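Local atomic coordinates of esterase (Alcaligenes sp., PDB entry 1QLW), a protein that probably hydrolyses carboxylic ester bonds, as a bacterial esterase of the alpha/beta hydrolase class. Residues G123-P126 with A127-P131; Y54-P57 with Q58-R62; L307-A310 with D311-D315. All coordinates share one frame; numbering follows the deposited sequence.

Contact 1: residues G123-P126 with A127-P131; sequences GKAP and ASSLP
Ser129 folds back on Pro126, and one carbonyl oxygen serves two donors from the same residue. Beginning at the root of the serine side chain, CB stands 3.5 Å from Pro126 O, so the first carbon already leans against the acceptor. A chi1 of 70° then sets OG between its own backbone N and carbonyl carbon, swinging the hydroxyl back over the turn. From there OG donates to Pro126 O across 2.7 Å, and it lies in the carbonyl plane with a C=O...OG angle of 152°. Beside that bond OG also meets carbon: Ala125 CB at 3.6 Å and Pro126 CD at 3.9 Å. The second donor is Ser129 N, 2.9 Å from Pro126 O, which arrives from above the carbonyl plane, 46° out of it, and so uses a different approach from the hydroxyl. Putting an alanine at Ser129 would remove the hydroxyl, and Pro126 O would probably be left with the backbone N-H alone, the turn held by one bond fewer. Proline suits the entry because it has no N-H to satisfy and its ring restricts phi, while its CG rests 3.7 Å from Ser128 OG. Short Ala125 lets the chain lie close to Ala119 of helix 115-121, and Ser129 touches Val120 of that helix. Just beyond, Leu130 O accepts a bond from Lys121 NZ of the second subunit, placing the loop at the dimer contact. The Ser129 N bond, followed by Leu130 N to Ala127 O at 3.0 Å, makes two overlapping i to i+3 turns: a single short 3-10 helix with a serine hydroxyl doubling its first bond.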
ATOM      1  N   GLY A 123     -28.420  11.598   0.508  1.00 16.91           N
ATOM      2  CA  GLY A 123     -29.299  12.691   0.146  1.00 18.14           C
ATOM      3  C   GLY A 123     -29.154  13.906   1.044  1.00 16.65           C
ATOM      4  O   GLY A 123     -30.027  14.777   1.011  1.00 20.94           O
ATOM      5  N   LYS A 124     -28.053  14.005   1.768  1.00 15.41           N
ATOM      6  CA  LYS A 124     -27.812  15.117   2.690  1.00 14.81           C
ATOM      7  C   LYS A 124     -26.966  16.221   2.084  1.00 15.48           C
ATOM      8  O   LYS A 124     -26.897  17.313   2.651  1.00 17.59           O
ATOM      9  CB  LYS A 124     -27.155  14.584   3.964  1.00 15.93           C
ATOM     10  CG  LYS A 124     -28.030  13.610   4.727  1.00 18.15           C
ATOM     11  CD  LYS A 124     -27.412  13.200   6.052  1.00 20.40           C
ATOM     12  CE  LYS A 124     -28.302  12.229   6.798  1.00 22.75           C
ATOM     13  NZ  LYS A 124     -27.856  11.996   8.198  1.00 24.82           N
ATOM     14  N   ALA A 125     -26.301  15.962   0.971  1.00 15.25           N
ATOM     15  CA  ALA A 125     -25.419  16.914   0.322  1.00 14.93           C
ATOM     16  C   ALA A 125     -25.554  16.710  -1.185  1.00 15.08           C
ATOM     17  O   ALA A 125     -25.885  15.616  -1.660  1.00 15.50           O
ATOM     18  CB  ALA A 125     -23.978  16.692   0.746  1.00 15.75           C
ATOM     19  N   PRO A 126     -25.273  17.743  -1.973  1.00 16.88           N
ATOM     20  CA  PRO A 126     -25.413  17.698  -3.398  1.00 17.19           C
ATOM     21  C   PRO A 126     -24.268  17.028  -4.118  1.00 15.49           C
ATOM     22  O   PRO A 126     -23.138  17.013  -3.636  1.00 15.85           O
ATOM     23  CB  PRO A 126     -25.492  19.194  -3.761  1.00 20.61           C
ATOM     24  CG  PRO A 126     -24.580  19.840  -2.777  1.00 20.42           C
ATOM     25  CD  PRO A 126     -24.894  19.106  -1.493  1.00 18.52           C
ATOM     26  N   ALA A 127     -24.520  16.580  -5.338  1.00 15.82           N
ATOM     27  CA  ALA A 127     -23.477  15.950  -6.152  1.00 15.68           C
ATOM     28  C   ALA A 127     -22.275  16.840  -6.377  1.00 15.25           C
ATOM     29  O   ALA A 127     -21.148  16.338  -6.485  1.00 15.23           O
ATOM     30  CB  ALA A 127     -24.060  15.508  -7.491  1.00 18.54           C
ATOM     31  N   SER A 128     -22.451  18.164  -6.419  1.00 14.64           N
ATOM     32  CA  SER A 128     -21.338  19.079  -6.607  1.00 15.45           C
ATOM     33  C   SER A 128     -20.342  19.045  -5.459  1.00 14.54           C
ATOM     34  O   SER A 128     -19.214  19.498  -5.611  1.00 16.70           O
ATOM     35  CB  SER A 128     -21.856  20.498  -6.853  1.00 15.81           C
ATOM     36  OG  SER A 128     -22.792  20.867  -5.855  1.00 16.75           O
ATOM     37  N   SER A 129     -20.747  18.513  -4.302  1.00 14.99           N
ATOM     38  CA  SER A 129     -19.842  18.419  -3.171  1.00 15.49           C
ATOM     39  C   SER A 129     -19.033  17.129  -3.155  1.00 14.97           C
ATOM     40  O   SER A 129     -18.240  16.904  -2.239  1.00 16.88           O
ATOM     41  CB  SER A 129     -20.589  18.570  -1.850  1.00 18.58           C
ATOM     42  OG  SER A 129     -21.388  17.457  -1.620  1.00 21.14           O
ATOM     43  N   LEU A 130     -19.212  16.257  -4.147  1.00 13.74           N
ATOM     44  CA  LEU A 130     -18.362  15.063  -4.217  1.00 13.42           C
ATOM     45  C   LEU A 130     -16.918  15.489  -4.404  1.00 14.56           C
ATOM     46  O   LEU A 130     -16.622  16.513  -5.035  1.00 15.84           O
ATOM     47  CB  LEU A 130     -18.800  14.198  -5.390  1.00 13.67           C
ATOM     48  CG  LEU A 130     -20.129  13.470  -5.166  1.00 13.41           C
ATOM     49  CD1 LEU A 130     -20.657  12.901  -6.470  1.00 14.61           C
ATOM     50  CD2 LEU A 130     -20.009  12.385  -4.110  1.00 14.23           C
ATOM     51  N   PRO A 131     -15.967  14.703  -3.914  1.00 15.13           N
ATOM     52  CA  PRO A 131     -14.562  15.048  -4.091  1.00 15.55           C
ATOM     53  C   PRO A 131     -14.147  15.093  -5.543  1.00 14.84           C
ATOM     54  O   PRO A 131     -14.684  14.370  -6.371  1.00 16.03           O
ATOM     55  CB  PRO A 131     -13.815  13.954  -3.351  1.00 16.81           C
ATOM     56  CG  PRO A 131     -14.764  12.820  -3.345  1.00 18.01           C
ATOM     57  CD  PRO A 131     -16.161  13.410  -3.204  1.00 16.23           C
TER

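Contact 2: residues Y54-P57 with Q58-R62; sequences YQIP and QRAKR. With SO4 (sulfate ion), chain C.
Pro57 to Ala60 turn the chain sharply aside, Gln58 extended and Arg59 in the left-handed helical region (phi 51°, psi 50°), and a water bridges the ends of the bend. The water donates to Pro57 O at 2.8 Å and accepts from Ala60 N at 3.0 Å, linking two backbone groups that make no direct bond. Its other hydrogen goes to sulfate O4, 2.8 Å away. Apolar groups meet inside the bend: Pro57 CG lies 3.9 Å from Ala60 CB, and Ile56 CG2 reaches the same methyl at 4.2 Å. A small alanine fits here because it also lies against Ser98. In the alpha/beta hydrolase sheet this is where strand 43-57 gives way to the loop leading to strand 65-68, and the proline ring, packed on Leu93 of helix 88-94, brings no N-H needing a partner where the strand runs out into the loop. The sulfate, probably from the crystallisation liquor, takes two bonds from a single amide: Arg59 N donates to O2 at 3.0 Å and to O1 at 3.2 Å, sharing its hydrogen between two oxygens. Ser16 OG adds a further bond to this ion. A chi1 of -61° puts Gln58 CG beside its backbone N, 4.1 Å from sulfate O1.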
ATOM      1  N   TYR A  54       9.980   1.195   5.679  1.00 12.63           N
ATOM      2  CA  TYR A  54      11.425   1.394   5.728  1.00 13.23           C
ATOM      3  C   TYR A  54      12.149   0.047   5.681  1.00 13.26           C
ATOM      4  O   TYR A  54      11.699  -0.984   6.198  1.00 13.19           O
ATOM      5  CB  TYR A  54      11.839   2.199   6.970  1.00 15.43           C
ATOM      6  CG  TYR A  54      11.695   1.526   8.311  1.00 15.78           C
ATOM      7  CD1 TYR A  54      12.732   0.758   8.837  1.00 17.07           C
ATOM      8  CD2 TYR A  54      10.538   1.656   9.077  1.00 17.19           C
ATOM      9  CE1 TYR A  54      12.614   0.140  10.068  1.00 19.12           C
ATOM     10  CE2 TYR A  54      10.433   1.036  10.313  1.00 19.22           C
ATOM     11  CZ  TYR A  54      11.458   0.266  10.807  1.00 19.46           C
ATOM     12  OH  TYR A  54      11.308  -0.360  12.023  1.00 23.34           O
ATOM     13  N   GLN A  55      13.322   0.092   5.046  1.00 12.66           N
ATOM     14  CA  GLN A  55      14.248  -1.035   5.009  1.00 13.11           C
ATOM     15  C   GLN A  55      15.639  -0.456   5.248  1.00 12.37           C
ATOM     16  O   GLN A  55      16.005   0.550   4.637  1.00 12.99           O
ATOM     17  CB  GLN A  55      14.125  -1.816   3.714  1.00 16.66           C
ATOM     18  CG  GLN A  55      12.810  -2.585   3.667  1.00 20.45           C
ATOM     19  CD  GLN A  55      12.619  -3.606   2.599  1.00 24.02           C
ATOM     20  OE1 GLN A  55      12.554  -4.820   2.832  1.00 26.51           O
ATOM     21  NE2 GLN A  55      12.508  -3.100   1.389  1.00 24.74           N
ATOM     22  N   ILE A  56      16.402  -1.108   6.121  1.00 12.72           N
ATOM     23  CA  ILE A  56      17.692  -0.590   6.572  1.00 13.99           C
ATOM     24  C   ILE A  56      18.753  -1.653   6.302  1.00 13.62           C
ATOM     25  O   ILE A  56      18.695  -2.739   6.889  1.00 14.07           O
ATOM     26  CB  ILE A  56      17.647  -0.312   8.092  1.00 15.39           C
ATOM     27  CG1 ILE A  56      16.520   0.649   8.449  1.00 20.85           C
ATOM     28  CG2 ILE A  56      19.002   0.192   8.576  1.00 15.37           C
ATOM     29  CD1 ILE A  56      16.381   1.207   9.809  1.00 23.95           C
ATOM     30  N   PRO A  57      19.690  -1.376   5.410  1.00 13.72           N
ATOM     31  CA  PRO A  57      20.763  -2.321   5.126  1.00 14.44           C
ATOM     32  C   PRO A  57      21.727  -2.351   6.299  1.00 14.17           C
ATOM     33  O   PRO A  57      21.705  -1.470   7.172  1.00 15.44           O
ATOM     34  CB  PRO A  57      21.396  -1.782   3.842  1.00 15.70           C
ATOM     35  CG  PRO A  57      21.205  -0.309   3.951  1.00 16.44           C
ATOM     36  CD  PRO A  57      19.867  -0.125   4.641  1.00 14.66           C
ATOM     37  N   GLN A  58      22.638  -3.323   6.289  1.00 15.06           N
ATOM     38  CA  GLN A  58      23.684  -3.334   7.301  1.00 15.43           C
ATOM     39  C   GLN A  58      24.608  -2.146   7.096  1.00 14.33           C
ATOM     40  O   GLN A  58      24.898  -1.755   5.970  1.00 14.94           O
ATOM     41  CB  GLN A  58      24.491  -4.635   7.179  1.00 16.57           C
ATOM     42  CG  GLN A  58      23.607  -5.856   7.394  1.00 18.91           C
ATOM     43  CD  GLN A  58      24.447  -7.098   7.601  1.00 21.05           C
ATOM     44  OE1 GLN A  58      25.149  -7.519   6.693  1.00 25.34           O
ATOM     45  NE2 GLN A  58      24.349  -7.651   8.796  1.00 22.36           N
ATOM     46  N   ARG A  59      25.087  -1.541   8.182  1.00 14.41           N
ATOM     47  CA  ARG A  59      26.040  -0.438   8.122  1.00 14.47           C
ATOM     48  C   ARG A  59      25.553   0.634   7.165  1.00 14.09           C
ATOM     49  O   ARG A  59      26.280   1.113   6.293  1.00 14.60           O
ATOM     50  CB  ARG A  59      27.423  -0.956   7.675  1.00 15.38           C
ATOM     51  CG  ARG A  59      27.864  -2.099   8.604  1.00 16.39           C
ATOM     52  CD  ARG A  59      29.316  -2.352   8.395  1.00 18.10           C
ATOM     53  NE  ARG A  59      29.601  -2.704   7.089  1.00 18.16           N
ATOM     54  CZ  ARG A  59      29.394  -3.883   6.886  1.00 26.76           C
ATOM     55  NH1 ARG A  59      28.490  -4.823   6.894  1.00 21.87           N
ATOM     56  NH2 ARG A  59      30.690  -3.628   6.298  1.00 31.98           N
ATOM     57  N   ALA A  60      24.297   1.045   7.336  1.00 14.37           N
ATOM     58  CA  ALA A  60      23.699   1.951   6.383  1.00 14.83           C
ATOM     59  C   ALA A  60      24.426   3.275   6.295  1.00 14.59           C
ATOM     60  O   ALA A  60      24.975   3.770   7.277  1.00 16.05           O
ATOM     61  CB  ALA A  60      22.232   2.220   6.706  1.00 15.79           C
ATOM     62  N   LYS A  61      24.409   3.859   5.116  1.00 14.45           N
ATOM     63  CA  LYS A  61      24.974   5.188   4.916  1.00 15.29           C
ATOM     64  C   LYS A  61      24.220   6.174   5.811  1.00 15.43           C
ATOM     65  O   LYS A  61      23.077   5.953   6.220  1.00 15.90           O
ATOM     66  CB  LYS A  61      24.896   5.582   3.458  1.00 16.65           C
ATOM     67  CG  LYS A  61      25.889   4.760   2.625  1.00 20.05           C
ATOM     68  CD  LYS A  61      25.713   5.036   1.154  1.00 21.81           C
ATOM     69  CE  LYS A  61      26.667   4.321   0.230  1.00 24.07           C
ATOM     70  NZ  LYS A  61      28.045   4.877   0.281  1.00 25.95           N
ATOM     71  N   ARG A  62      24.884   7.286   6.111  1.00 16.63           N
ATOM     72  CA  ARG A  62      24.376   8.247   7.086  1.00 17.91           C
ATOM     73  C   ARG A  62      22.982   8.768   6.777  1.00 16.16           C
ATOM     74  O   ARG A  62      22.185   8.959   7.716  1.00 18.37           O
ATOM     75  CB  ARG A  62      25.349   9.422   7.203  1.00 20.81           C
ATOM     76  CG  ARG A  62      24.887  10.599   8.027  1.00 25.07           C
ATOM     77  CD  ARG A  62      24.587  10.305   9.477  1.00 28.37           C
ATOM     78  NE  ARG A  62      24.042  11.438  10.222  1.00 31.23           N
ATOM     79  CZ  ARG A  62      22.755  11.761  10.266  1.00 31.93           C
ATOM     80  NH1 ARG A  62      21.866  11.024   9.609  1.00 31.72           N
ATOM     81  NH2 ARG A  62      22.340  12.802  10.962  1.00 33.77           N
TER
HETATM   82  S   SO4 C 575      24.006  -2.291  11.690  1.00 18.68           S
HETATM   83  O1  SO4 C 575      24.007  -3.320  10.578  1.00 22.81           O
HETATM   84  O2  SO4 C 575      25.065  -1.319  11.192  1.00 23.36           O
HETATM   85  O3  SO4 C 575      24.373  -2.836  13.003  1.00 23.17           O
HETATM   86  O4  SO4 C 575      22.694  -1.577  11.636  1.00 21.66           O
HETATM   87  O   HOH W   1      22.393   0.016   9.407  1.00 17.55           O

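Contact 3: residues L307-A310 with D311-D315; sequences LQVA and DLILD
Val309 and Ile313 meet one turn apart on helix 306-319, the last helix of this alpha/beta hydrolase chain, in the i to i+4 spacing of a regular alpha-helix. The backbone follows that pattern: Asp311 N bonds to Leu307 O at 2.9 Å and Leu314 N to Ala310 O at 2.8 Å, with the same step made by Leu312 to Gln308 and Ile313 to Val309. The latter two acceptors of the series, Val309 O and Ala310 O, take their donors nearly along the C=O axis, whereas Asp311 N is tilted 33° from the carbonyl plane of Leu307. Val309, Ala310 and Ile313 all lie against Trp88 of helix 88-94, and branched aliphatic chains beside a single methyl give that indole an apolar bed. Asp311 occupies a more polar flank. Its CG sits 3.4 Å from Leu307 O, while OD1 is hydrogen-bonded to Tyr91 OH of helix 88-94, with Lys95 as a long, weak ion partner; the aspartate thus ties two helices together. Leu314 lies over the preceding turn, its CG 3.3 Å from Ala310 O. Val309 CG1 stands anti to the backbone N (chi1 178°), and the two branched chains cross obliquely, CG1 coming 4.2 Å from Ile313 CD1.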
ATOM      1  N   LEU A 307      18.889   0.907 -13.774  1.00 14.05           N
ATOM      2  CA  LEU A 307      20.023   0.880 -12.845  1.00 14.67           C
ATOM      3  C   LEU A 307      21.144   1.799 -13.313  1.00 14.75           C
ATOM      4  O   LEU A 307      21.887   2.329 -12.477  1.00 16.50           O
ATOM      5  CB  LEU A 307      20.510  -0.546 -12.600  1.00 17.07           C
ATOM      6  CG  LEU A 307      19.421  -1.524 -12.142  1.00 17.16           C
ATOM      7  CD1 LEU A 307      20.048  -2.840 -11.726  1.00 19.93           C
ATOM      8  CD2 LEU A 307      18.590  -0.959 -10.999  1.00 17.94           C
ATOM      9  N   GLN A 308      21.275   2.012 -14.628  1.00 15.31           N
ATOM     10  CA  GLN A 308      22.203   2.999 -15.158  1.00 16.12           C
ATOM     11  C   GLN A 308      21.790   4.391 -14.652  1.00 15.87           C
ATOM     12  O   GLN A 308      22.618   5.203 -14.226  1.00 16.89           O
ATOM     13  CB  GLN A 308      22.186   2.976 -16.679  1.00 17.48           C
ATOM     14  CG  GLN A 308      23.124   3.964 -17.343  1.00 19.39           C
ATOM     15  CD  GLN A 308      23.064   3.976 -18.844  1.00 20.02           C
ATOM     16  OE1 GLN A 308      24.099   4.203 -19.505  1.00 23.67           O
ATOM     17  NE2 GLN A 308      21.910   3.768 -19.424  1.00 18.91           N
ATOM     18  N   VAL A 309      20.487   4.687 -14.720  1.00 15.34           N
ATOM     19  CA  VAL A 309      19.973   5.974 -14.241  1.00 15.34           C
ATOM     20  C   VAL A 309      20.180   6.080 -12.741  1.00 14.99           C
ATOM     21  O   VAL A 309      20.628   7.114 -12.213  1.00 16.04           O
ATOM     22  CB  VAL A 309      18.514   6.174 -14.650  1.00 15.49           C
ATOM     23  CG1 VAL A 309      17.990   7.493 -14.089  1.00 17.06           C
ATOM     24  CG2 VAL A 309      18.347   6.114 -16.163  1.00 16.98           C
ATOM     25  N   ALA A 310      19.879   5.005 -12.011  1.00 14.78           N
ATOM     26  CA  ALA A 310      20.085   5.020 -10.562  1.00 15.49           C
ATOM     27  C   ALA A 310      21.541   5.312 -10.207  1.00 15.67           C
ATOM     28  O   ALA A 310      21.811   6.072  -9.266  1.00 15.65           O
ATOM     29  CB  ALA A 310      19.658   3.703  -9.933  1.00 15.67           C
ATOM     30  N   ASP A 311      22.495   4.710 -10.924  1.00 15.78           N
ATOM     31  CA  ASP A 311      23.898   4.962 -10.626  1.00 17.02           C
ATOM     32  C   ASP A 311      24.262   6.422 -10.797  1.00 16.26           C
ATOM     33  O   ASP A 311      25.042   6.955 -10.016  1.00 17.12           O
ATOM     34  CB  ASP A 311      24.802   4.100 -11.505  1.00 19.43           C
ATOM     35  CG  ASP A 311      24.925   2.683 -11.004  1.00 21.45           C
ATOM     36  OD1 ASP A 311      24.428   2.367  -9.907  1.00 22.47           O
ATOM     37  OD2 ASP A 311      25.547   1.872 -11.719  1.00 25.94           O
ATOM     38  N   LEU A 312      23.729   7.092 -11.814  1.00 16.47           N
ATOM     39  CA  LEU A 312      23.998   8.521 -11.992  1.00 16.23           C
ATOM     40  C   LEU A 312      23.496   9.298 -10.789  1.00 15.88           C
ATOM     41  O   LEU A 312      24.156  10.225 -10.315  1.00 16.71           O
ATOM     42  CB  LEU A 312      23.369   9.013 -13.284  1.00 17.77           C
ATOM     43  CG  LEU A 312      24.066   8.555 -14.567  1.00 19.48           C
ATOM     44  CD1 LEU A 312      23.162   8.761 -15.766  1.00 20.94           C
ATOM     45  CD2 LEU A 312      25.376   9.307 -14.764  1.00 22.49           C
ATOM     46  N   ILE A 313      22.288   8.985 -10.330  1.00 15.41           N
ATOM     47  CA  ILE A 313      21.700   9.682  -9.193  1.00 15.88           C
ATOM     48  C   ILE A 313      22.474   9.392  -7.916  1.00 15.77           C
ATOM     49  O   ILE A 313      22.780  10.304  -7.143  1.00 15.99           O
ATOM     50  CB  ILE A 313      20.214   9.292  -9.064  1.00 15.22           C
ATOM     51  CG1 ILE A 313      19.433   9.873 -10.256  1.00 16.30           C
ATOM     52  CG2 ILE A 313      19.644   9.762  -7.741  1.00 16.69           C
ATOM     53  CD1 ILE A 313      18.004   9.360 -10.336  1.00 17.76           C
ATOM     54  N   LEU A 314      22.805   8.127  -7.677  1.00 16.63           N
ATOM     55  CA  LEU A 314      23.535   7.766  -6.464  1.00 17.81           C
ATOM     56  C   LEU A 314      24.934   8.367  -6.432  1.00 18.48           C
ATOM     57  O   LEU A 314      25.417   8.784  -5.380  1.00 19.26           O
ATOM     58  CB  LEU A 314      23.585   6.252  -6.283  1.00 19.32           C
ATOM     59  CG  LEU A 314      22.240   5.566  -6.059  1.00 19.96           C
ATOM     60  CD1 LEU A 314      22.424   4.060  -6.020  1.00 22.96           C
ATOM     61  CD2 LEU A 314      21.574   6.062  -4.780  1.00 21.90           C
ATOM     62  N   ASP A 315      25.575   8.442  -7.599  1.00 19.13           N
ATOM     63  CA  ASP A 315      26.887   9.096  -7.687  1.00 20.54           C
ATOM     64  C   ASP A 315      26.759  10.553  -7.258  1.00 18.50           C
ATOM     65  O   ASP A 315      27.570  11.078  -6.488  1.00 19.59           O
ATOM     66  CB  ASP A 315      27.457   9.013  -9.097  1.00 25.74           C
ATOM     67  CG  ASP A 315      28.711   9.839  -9.301  1.00 33.20           C
ATOM     68  OD1 ASP A 315      29.798   9.408  -8.867  1.00 37.35           O
ATOM     69  OD2 ASP A 315      28.620  10.938  -9.891  1.00 36.81           O
TER

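How the contacts relate
From the N terminus the chain meets contact 2 first, at the bend that carries strand 43-57 toward strand 65-68. Contact 1 follows in the loop between helices 115-121 and 138-144, and contact 3 comes last, within helix 306-319. Each is a local closure, completed before the next begins, so none nests in or crosses another. Contacts 2 and 3 are neighbours in space, their centres about 18 Å apart, and both pack on helix 88-94, which lies between the end of strand 43-57 and the last helix. Contact 1 lies across the chain's centre, about 47 Å from either by centres; like contact 2, it reaches the second subunit.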